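Local coordinates for protein pectate lyase 47 (Bacillus sp. TS-47, PDB 1VBL) that cleaves pectate by beta-elimination, as a secreted, thermostable calcium-binding lyase of polysaccharide lyase family 1, at residues A[64-69]-A[142-147]; A[241-246]-A[270-275]; A[288-293]-A[317-322]. All coordinates share one frame; numbering follows the deposited sequence.

Contact 1: residues A[64-69]-A[142-147]; sequences KGTIDL and DAKIKG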
loop_
_atom_site.group_PDB
_atom_site.type_symbol
_atom_site.label_atom_id
_atom_site.label_comp_id
_atom_site.label_asym_id
_atom_site.label_seq_id
_atom_site.Cartn_x
_atom_site.Cartn_y
_atom_site.Cartn_z
ATOM N N LYS A 64 -2.322 -14.377 15.738
ATOM C CA LYS A 64 -2.881 -15.706 15.527
ATOM C C LYS A 64 -4.345 -15.639 15.123
ATOM O O LYS A 64 -5.164 -15.048 15.824
ATOM C CB LYS A 64 -2.748 -16.564 16.789
ATOM C CG LYS A 64 -3.270 -17.982 16.586
ATOM C CD LYS A 64 -3.101 -18.845 17.817
ATOM C CE LYS A 64 -3.610 -20.261 17.563
ATOM N NZ LYS A 64 -3.434 -21.148 18.750
ATOM N N GLY A 65 -4.667 -16.250 13.988
ATOM C CA GLY A 65 -6.038 -16.254 13.517
ATOM C C GLY A 65 -6.428 -14.949 12.855
ATOM O O GLY A 65 -5.571 -14.188 12.420
ATOM N N THR A 66 -7.730 -14.689 12.783
ATOM C CA THR A 66 -8.235 -13.473 12.164
ATOM C C THR A 66 -8.528 -12.402 13.206
ATOM O O THR A 66 -9.231 -12.649 14.190
ATOM C CB THR A 66 -9.527 -13.756 11.370
ATOM O OG1 THR A 66 -9.237 -14.662 10.300
ATOM C CG2 THR A 66 -10.101 -12.470 10.792
ATOM N N ILE A 67 -7.966 -11.217 12.995
ATOM C CA ILE A 67 -8.197 -10.099 13.894
ATOM C C ILE A 67 -8.959 -9.023 13.141
ATOM O O ILE A 67 -8.430 -8.394 12.221
ATOM C CB ILE A 67 -6.881 -9.494 14.441
ATOM C CG1 ILE A 67 -6.223 -10.469 15.423
ATOM C CG2 ILE A 67 -7.170 -8.171 15.146
ATOM C CD1 ILE A 67 -4.971 -9.923 16.091
ATOM N N ASP A 68 -10.216 -8.837 13.531
ATOM C CA ASP A 68 -11.085 -7.832 12.935
ATOM C C ASP A 68 -10.917 -6.579 13.791
ATOM O O ASP A 68 -11.174 -6.607 14.995
ATOM C CB ASP A 68 -12.538 -8.316 12.985
ATOM C CG ASP A 68 -13.502 -7.391 12.261
ATOM O OD1 ASP A 68 -13.095 -6.286 11.835
ATOM O OD2 ASP A 68 -14.683 -7.779 12.123
ATOM N N LEU A 69 -10.479 -5.487 13.172
ATOM C CA LEU A 69 -10.263 -4.235 13.886
ATOM C C LEU A 69 -11.522 -3.389 13.980
ATOM O O LEU A 69 -11.561 -2.395 14.704
ATOM C CB LEU A 69 -9.150 -3.436 13.202
ATOM C CG LEU A 69 -7.796 -4.147 13.215
ATOM C CD1 LEU A 69 -6.769 -3.356 12.409
ATOM C CD2 LEU A 69 -7.344 -4.319 14.660
ATOM N N ASP A 142 -2.752 -18.789 8.374
ATOM C CA ASP A 142 -4.022 -18.071 8.417
ATOM C C ASP A 142 -4.080 -16.821 9.285
ATOM O O ASP A 142 -5.137 -16.488 9.818
ATOM C CB ASP A 142 -5.159 -19.016 8.824
ATOM C CG ASP A 142 -4.878 -19.744 10.117
ATOM O OD1 ASP A 142 -4.084 -19.233 10.933
ATOM O OD2 ASP A 142 -5.464 -20.827 10.322
ATOM N N ALA A 143 -2.953 -16.133 9.442
ATOM C CA ALA A 143 -2.941 -14.901 10.219
ATOM C C ALA A 143 -3.612 -13.861 9.327
ATOM O O ALA A 143 -3.228 -13.697 8.166
ATOM C CB ALA A 143 -1.510 -14.482 10.535
ATOM N N LYS A 144 -4.610 -13.165 9.860
ATOM C CA LYS A 144 -5.329 -12.170 9.073
ATOM C C LYS A 144 -5.704 -10.920 9.855
ATOM O O LYS A 144 -5.987 -10.977 11.053
ATOM C CB LYS A 144 -6.614 -12.777 8.498
ATOM C CG LYS A 144 -6.422 -14.019 7.648
ATOM C CD LYS A 144 -7.762 -14.543 7.140
ATOM C CE LYS A 144 -7.587 -15.802 6.305
ATOM N NZ LYS A 144 -8.899 -16.333 5.838
ATOM N N ILE A 145 -5.698 -9.792 9.156
ATOM C CA ILE A 145 -6.077 -8.505 9.726
ATOM C C ILE A 145 -7.159 -7.970 8.790
ATOM O O ILE A 145 -6.970 -7.940 7.574
ATOM C CB ILE A 145 -4.894 -7.504 9.743
ATOM C CG1 ILE A 145 -3.915 -7.854 10.870
ATOM C CG2 ILE A 145 -5.415 -6.077 9.917
ATOM C CD1 ILE A 145 -4.443 -7.580 12.260
ATOM N N LYS A 146 -8.299 -7.577 9.344
ATOM C CA LYS A 146 -9.383 -7.047 8.520
ATOM C C LYS A 146 -10.051 -5.857 9.197
ATOM O O LYS A 146 -9.913 -5.665 10.403
ATOM C CB LYS A 146 -10.445 -8.124 8.266
ATOM C CG LYS A 146 -9.906 -9.440 7.726
ATOM C CD LYS A 146 -11.027 -10.407 7.337
ATOM C CE LYS A 146 -11.965 -10.718 8.495
ATOM N NZ LYS A 146 -12.859 -9.580 8.852
ATOM N N GLY A 147 -10.770 -5.066 8.408
ATOM C CA GLY A 147 -11.489 -3.921 8.943
ATOM C C GLY A 147 -10.675 -2.748 9.444
ATOM O O GLY A 147 -11.241 -1.761 9.916
HETATM O O HOH W 1 -2.687 -17.737 12.563
HETATM O O HOH W 2 -7.745 -16.997 10.377
#

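Contact 2: residues A[241-246]-A[270-275]; sequences ITISYN and LRVTLH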
loop_
_atom_site.group_PDB
_atom_site.type_symbol
_atom_site.label_atom_id
_atom_site.label_comp_id
_atom_site.label_asym_id
_atom_site.label_seq_id
_atom_site.Cartn_x
_atom_site.Cartn_y
_atom_site.Cartn_z
ATOM N N ILE A 241 12.930 1.890 3.164
ATOM C CA ILE A 241 11.875 0.896 3.252
ATOM C C ILE A 241 12.092 -0.235 2.254
ATOM O O ILE A 241 12.507 0.008 1.127
ATOM C CB ILE A 241 10.518 1.554 2.942
ATOM C CG1 ILE A 241 10.297 2.737 3.891
ATOM C CG2 ILE A 241 9.396 0.532 3.042
ATOM C CD1 ILE A 241 9.060 3.544 3.574
ATOM N N THR A 242 11.819 -1.465 2.679
ATOM C CA THR A 242 11.935 -2.618 1.794
ATOM C C THR A 242 10.597 -3.353 1.784
ATOM O O THR A 242 10.079 -3.745 2.830
ATOM C CB THR A 242 13.055 -3.589 2.236
ATOM O OG1 THR A 242 14.332 -2.966 2.040
ATOM C CG2 THR A 242 13.002 -4.879 1.405
ATOM N N ILE A 243 10.040 -3.511 0.588
ATOM C CA ILE A 243 8.760 -4.185 0.371
ATOM C C ILE A 243 9.087 -5.416 -0.466
ATOM O O ILE A 243 9.363 -5.307 -1.665
ATOM C CB ILE A 243 7.796 -3.260 -0.400
ATOM C CG1 ILE A 243 7.538 -1.993 0.424
ATOM C CG2 ILE A 243 6.498 -3.990 -0.718
ATOM C CD1 ILE A 243 6.722 -0.949 -0.302
ATOM N N SER A 244 9.045 -6.587 0.162
ATOM C CA SER A 244 9.418 -7.803 -0.542
ATOM C C SER A 244 8.521 -9.018 -0.363
ATOM O O SER A 244 7.930 -9.230 0.695
ATOM C CB SER A 244 10.836 -8.188 -0.134
ATOM O OG SER A 244 10.920 -8.334 1.274
ATOM N N TYR A 245 8.443 -9.822 -1.418
ATOM C CA TYR A 245 7.663 -11.049 -1.399
ATOM C C TYR A 245 6.233 -10.921 -0.882
ATOM O O TYR A 245 5.748 -11.795 -0.164
ATOM C CB TYR A 245 8.414 -12.099 -0.587
ATOM C CG TYR A 245 9.642 -12.626 -1.295
ATOM C CD1 TYR A 245 9.529 -13.617 -2.265
ATOM C CD2 TYR A 245 10.910 -12.123 -1.010
ATOM C CE1 TYR A 245 10.651 -14.100 -2.935
ATOM C CE2 TYR A 245 12.045 -12.599 -1.677
ATOM C CZ TYR A 245 11.902 -13.589 -2.637
ATOM O OH TYR A 245 13.001 -14.078 -3.307
ATOM N N ASN A 246 5.563 -9.836 -1.259
ATOM C CA ASN A 246 4.177 -9.615 -0.856
ATOM C C ASN A 246 3.273 -9.867 -2.049
ATOM O O ASN A 246 3.708 -9.816 -3.200
ATOM C CB ASN A 246 3.956 -8.166 -0.407
ATOM C CG ASN A 246 4.772 -7.800 0.805
ATOM O OD1 ASN A 246 4.486 -8.243 1.921
ATOM N ND2 ASN A 246 5.804 -6.987 0.597
ATOM N N LEU A 270 12.127 9.032 0.718
ATOM C CA LEU A 270 11.295 8.079 -0.002
ATOM C C LEU A 270 12.123 7.042 -0.757
ATOM O O LEU A 270 11.769 6.624 -1.859
ATOM C CB LEU A 270 10.363 8.820 -0.962
ATOM C CG LEU A 270 9.380 9.771 -0.263
ATOM C CD1 LEU A 270 8.526 10.491 -1.298
ATOM C CD2 LEU A 270 8.501 8.985 0.699
ATOM N N ARG A 271 13.233 6.631 -0.153
ATOM C CA ARG A 271 14.089 5.615 -0.751
ATOM C C ARG A 271 13.479 4.267 -0.389
ATOM O O ARG A 271 13.523 3.832 0.762
ATOM C CB ARG A 271 15.516 5.764 -0.223
ATOM C CG ARG A 271 16.233 6.942 -0.880
ATOM C CD ARG A 271 17.568 7.280 -0.236
ATOM N NE ARG A 271 17.407 7.976 1.038
ATOM C CZ ARG A 271 18.370 8.682 1.623
ATOM N NH1 ARG A 271 19.556 8.786 1.040
ATOM N NH2 ARG A 271 18.152 9.272 2.791
ATOM N N VAL A 272 12.891 3.621 -1.389
ATOM C CA VAL A 272 12.210 2.353 -1.195
ATOM C C VAL A 272 12.644 1.306 -2.211
ATOM O O VAL A 272 12.962 1.627 -3.353
ATOM C CB VAL A 272 10.669 2.542 -1.344
ATOM C CG1 VAL A 272 9.937 1.247 -1.000
ATOM C CG2 VAL A 272 10.191 3.688 -0.460
ATOM N N THR A 273 12.656 0.052 -1.777
ATOM C CA THR A 273 12.997 -1.070 -2.643
ATOM C C THR A 273 11.802 -2.007 -2.625
ATOM O O THR A 273 11.293 -2.351 -1.555
ATOM C CB THR A 273 14.212 -1.869 -2.128
ATOM O OG1 THR A 273 15.375 -1.040 -2.140
ATOM C CG2 THR A 273 14.460 -3.090 -3.010
ATOM N N LEU A 274 11.348 -2.399 -3.809
ATOM C CA LEU A 274 10.229 -3.319 -3.938
ATOM C C LEU A 274 10.692 -4.456 -4.828
ATOM O O LEU A 274 11.020 -4.245 -5.999
ATOM C CB LEU A 274 9.021 -2.642 -4.587
ATOM C CG LEU A 274 8.477 -1.377 -3.923
ATOM C CD1 LEU A 274 9.206 -0.165 -4.479
ATOM C CD2 LEU A 274 6.977 -1.259 -4.197
ATOM N N HIS A 275 10.736 -5.662 -4.280
ATOM C CA HIS A 275 11.166 -6.790 -5.078
ATOM C C HIS A 275 10.423 -8.077 -4.765
ATOM O O HIS A 275 9.952 -8.295 -3.644
ATOM C CB HIS A 275 12.692 -6.976 -4.955
ATOM C CG HIS A 275 13.161 -7.448 -3.610
ATOM N ND1 HIS A 275 13.177 -8.779 -3.253
ATOM C CD2 HIS A 275 13.680 -6.771 -2.559
ATOM C CE1 HIS A 275 13.688 -8.902 -2.041
ATOM N NE2 HIS A 275 14.002 -7.698 -1.596
#

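Contact 3: residues A[288-293]-A[317-322]; sequences RVRFGQ and VGVFSQ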
loop_
_atom_site.group_PDB
_atom_site.type_symbol
_atom_site.label_atom_id
_atom_site.label_comp_id
_atom_site.label_asym_id
_atom_site.label_seq_id
_atom_site.Cartn_x
_atom_site.Cartn_y
_atom_site.Cartn_z
ATOM N N ARG A 288 3.413 4.288 -7.539
ATOM C CA ARG A 288 3.384 5.624 -8.138
ATOM C C ARG A 288 4.428 6.355 -7.297
ATOM O O ARG A 288 4.290 6.448 -6.079
ATOM C CB ARG A 288 2.029 6.299 -7.955
ATOM C CG ARG A 288 1.951 7.676 -8.623
ATOM C CD ARG A 288 0.782 8.485 -8.076
ATOM N NE ARG A 288 0.503 9.694 -8.853
ATOM C CZ ARG A 288 1.319 10.740 -8.966
ATOM N NH1 ARG A 288 2.496 10.752 -8.352
ATOM N NH2 ARG A 288 0.947 11.787 -9.694
ATOM N N VAL A 289 5.462 6.879 -7.942
ATOM C CA VAL A 289 6.554 7.523 -7.216
ATOM C C VAL A 289 6.824 9.005 -7.442
ATOM O O VAL A 289 6.720 9.502 -8.558
ATOM C CB VAL A 289 7.881 6.791 -7.516
ATOM C CG1 VAL A 289 9.011 7.398 -6.700
ATOM C CG2 VAL A 289 7.731 5.302 -7.239
ATOM N N ARG A 290 7.195 9.683 -6.358
ATOM C CA ARG A 290 7.580 11.087 -6.381
ATOM C C ARG A 290 8.873 11.176 -5.547
ATOM O O ARG A 290 8.965 10.559 -4.490
ATOM C CB ARG A 290 6.533 11.985 -5.702
ATOM C CG ARG A 290 5.172 12.140 -6.412
ATOM C CD ARG A 290 4.279 13.089 -5.590
ATOM N NE ARG A 290 3.066 13.544 -6.278
ATOM C CZ ARG A 290 1.851 13.019 -6.116
ATOM N NH1 ARG A 290 1.657 12.004 -5.285
ATOM N NH2 ARG A 290 0.817 13.522 -6.783
ATOM N N PHE A 291 10.027 11.802 -5.925
ATOM C CA PHE A 291 11.266 12.223 -5.253
ATOM C C PHE A 291 12.352 11.235 -4.895
ATOM O O PHE A 291 13.520 11.588 -4.977
ATOM C CB PHE A 291 10.924 12.971 -3.966
ATOM C CG PHE A 291 10.022 14.135 -4.182
ATOM C CD1 PHE A 291 10.505 15.319 -4.731
ATOM C CD2 PHE A 291 8.673 14.023 -3.897
ATOM C CE1 PHE A 291 9.646 16.371 -4.991
ATOM C CE2 PHE A 291 7.811 15.060 -4.150
ATOM C CZ PHE A 291 8.292 16.239 -4.700
ATOM N N GLY A 292 11.626 9.864 -4.698
ATOM C CA GLY A 292 12.563 8.843 -4.295
ATOM C C GLY A 292 13.324 7.988 -5.271
ATOM O O GLY A 292 12.897 7.751 -6.399
ATOM N N GLN A 293 14.480 7.539 -4.797
ATOM C CA GLN A 293 15.324 6.624 -5.535
ATOM C C GLN A 293 14.672 5.311 -5.132
ATOM O O GLN A 293 14.914 4.778 -4.045
ATOM C CB GLN A 293 16.765 6.713 -5.043
ATOM C CG GLN A 293 17.452 7.978 -5.550
ATOM C CD GLN A 293 18.900 8.105 -5.115
ATOM O OE1 GLN A 293 19.647 8.913 -5.669
ATOM N NE2 GLN A 293 19.303 7.323 -4.124
ATOM N N VAL A 317 5.433 7.474 -12.864
ATOM C CA VAL A 317 6.616 8.320 -12.799
ATOM C C VAL A 317 6.168 9.725 -12.402
ATOM O O VAL A 317 5.658 10.485 -13.230
ATOM C CB VAL A 317 7.339 8.364 -14.163
ATOM C CG1 VAL A 317 8.536 9.302 -14.095
ATOM C CG2 VAL A 317 7.791 6.963 -14.553
ATOM N N GLY A 318 6.351 10.053 -11.127
ATOM C CA GLY A 318 5.954 11.355 -10.627
ATOM C C GLY A 318 7.104 12.337 -10.564
ATOM O O GLY A 318 8.236 12.015 -10.930
ATOM N N VAL A 319 6.812 13.539 -10.079
ATOM C CA VAL A 319 7.816 14.587 -9.991
ATOM C C VAL A 319 9.079 14.194 -9.242
ATOM O O VAL A 319 9.026 13.647 -8.139
ATOM C CB VAL A 319 7.234 15.866 -9.347
ATOM C CG1 VAL A 319 6.134 16.435 -10.238
ATOM C CG2 VAL A 319 6.697 15.557 -7.953
ATOM N N PHE A 320 10.211 14.476 -9.876
ATOM C CA PHE A 320 11.533 14.208 -9.332
ATOM C C PHE A 320 11.790 12.765 -8.924
ATOM O O PHE A 320 12.687 12.501 -8.127
ATOM C CB PHE A 320 11.801 15.125 -8.136
ATOM C CG PHE A 320 11.562 16.578 -8.425
ATOM C CD1 PHE A 320 10.383 17.195 -8.021
ATOM C CD2 PHE A 320 12.500 17.322 -9.135
ATOM C CE1 PHE A 320 10.139 18.533 -8.318
ATOM C CE2 PHE A 320 12.266 18.664 -9.438
ATOM C CZ PHE A 320 11.082 19.271 -9.030
ATOM N N SER A 321 11.017 11.833 -9.465
ATOM C CA SER A 321 11.209 10.432 -9.115
ATOM C C SER A 321 12.483 9.888 -9.750
ATOM O O SER A 321 12.931 10.371 -10.793
ATOM C CB SER A 321 10.003 9.603 -9.566
ATOM O OG SER A 321 9.727 9.815 -10.941
ATOM N N GLN A 322 13.076 8.890 -9.107
ATOM C CA GLN A 322 14.287 8.275 -9.623
ATOM C C GLN A 322 14.112 6.763 -9.578
ATOM O O GLN A 322 14.798 6.054 -8.837
ATOM C CB GLN A 322 15.503 8.704 -8.799
ATOM C CG GLN A 322 15.824 10.192 -8.903
ATOM C CD GLN A 322 17.106 10.565 -8.179
ATOM O OE1 GLN A 322 18.189 10.091 -8.525
ATOM N NE2 GLN A 322 16.987 11.417 -7.167
HETATM O O HOH W 3 3.663 13.551 -9.647
#

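Contact 1: residues A[64-69]-A[142-147]
T66 sets its CG2 anti to the backbone N, and K146 folds back through chi3 (-58°) and chi4 (72°). Together these turns bring the T66 methyl against the lysine: CG2 lies 3.4 Å from K146 CE, tighter than a usual carbon contact. T66 OG1 turns instead to K144, 3.5 Å from its CD, and a water joins this hydroxyl to D142 O. A second water joins G65 N to D142 OD1. The bent K146 puts its NZ 4.2 Å from D68 OD2, too far for a salt bridge, though the opposite charges probably still attract. D68 OD1 is taken by the backbone N of N70.

I67 and I145 lie side by side on the other face. I67 CB meets I145 CD1 at 3.8 Å, while I145 CG2 reaches L69 CD1 at 3.9 Å. The backbones pair in parallel. G65 O takes K144 N, and I67 bonds through N and O to K144 O and K146 N. L69 N closes the row on K146 O at 2.8 Å, almost straight (177°).

This is parallel strand pairing between successive coils of the right-handed parallel beta-helix of pectate lyases. Strand 144-146 lies between strands 66-68 and 164-166, where I145 packs on F165, and L69 leans on helix 38-44.

Contact 2: residues A[241-246]-A[270-275]
I243 O is gripped by two N-H groups. One is H275 N, 3.0 Å from I243 O across the contact. The other is the side-chain ND2 of N277, two residues further along. The shortest backbone bond comes next: I243 N reaches T273 O at 2.7 Å, close to linear (174°). I241 and Y245 extend the parallel pairing at the two ends, giving their N-H groups to R271 O and H275 O.

One face carries T242, S244, T273 and H275. The H275 ring is swung into the crowded position, with CG between the backbone N and the carbonyl carbon (chi1 69°). This lays the ring against S244, whose CB sits over one face in a CH-pi contact, 3.7 Å from the H275 ring centroid. Y245 CE2 comes to the ring edge, 4.1 Å from H275 CE1. H275 NE2 bonds to D12 OD1, and T242 OG1 bonds to D12 O, so both tie the N-terminal region to the coil. S244 OG is held by D203 OD1 and W201 NE1. An alanine in place of H275 would probably leave D12 OD1 without its imidazole partner and open a gap over S244 CB.

The other face is aliphatic. I243 CD1 touches both V272 CG1 (4.0 Å) and L274 CD2 (3.9 Å), and I241 runs alongside V272.

Y245 has a left-handed backbone conformation and leads into N246. N246, N277 and N299 each bond through ND2 to a backbone oxygen, of I202, I243 and L274, consistent with the internal stack of asparagines known from pectate lyase beta-helices. Strands 200-208 and 293-303 flank the pair, and strand 232-235 packs on I241 and I243.

Contact 3: residues A[288-293]-A[317-322]
Q322 N gives G292 O the one sound backbone bond between segments 288-293 and 317-322, 2.9 Å long, with the donor well above the carbonyl plane. F291 N to V319 O, 3.1 Å, is weak. A type II turn runs from G318 to S321. Its G318 O is gripped twice, by S321 N and by S321 OG at 2.7 Å. The hydroxyl gets there because it stands between its own backbone N and carbonyl carbon (chi1 53°).

The charged groups are two arginines of one segment. R288 NH1 lies over the centre of the R290 guanidinium, so the two like charges stack face to face. The D261 carboxylate, in a salt bridge with R290 NE, would probably offset their repulsion. R290 NH1 also bonds to G258 O, and R288 forms a cation-pi pair with W345. A water takes N-H groups from both R288 NH2 and V319 N, linking the segments. The R290 side chain is about 10 Å from the bound calcium ion. The polar Q293 and Q322 run side by side, their amide planes nearly perpendicular.

Aromatic and apolar contacts pack V289 and F291 against the turn. F291 and F320 meet rim to rim with planes only 17° apart, CE1 of F291 being 3.2 Å from CD1 of F320. V319 O stands over the centre of the F291 ring, and V319 CG2 is 3.7 Å from F291 CZ. V289 CG1 rests on S321 CB at 3.7 Å.

The contact joins successive coils where the chain turns out of their strands. In this parallel sheet of the beta-helix, strand 288-289 lies between strands 253-257 and 315-318, and strand 342-345 follows at the edge. V289 packs on I257 and I323, while V317 packs on I342, V344 and I323.

Overall arrangement
From the N terminus, contact 1 comes first. It closes a loop of 72 residues, partly helical, and joins strand 66-68 to the next coil of the beta-helix at strand 144-146. Contact 2 then closes a loop of 23 residues, without helix, and contact 3 another of the same length. The three follow in series, with none nested or crossed. Contact 1 stands apart, its centre about 33 Å from that of contact 3 on the opposite side of the chain's centre. Contacts 2 and 3 touch: L270 CD1 packs on R290 O. They tie neighbouring coils together on two different sheets of the helix, running along it away from contact 1.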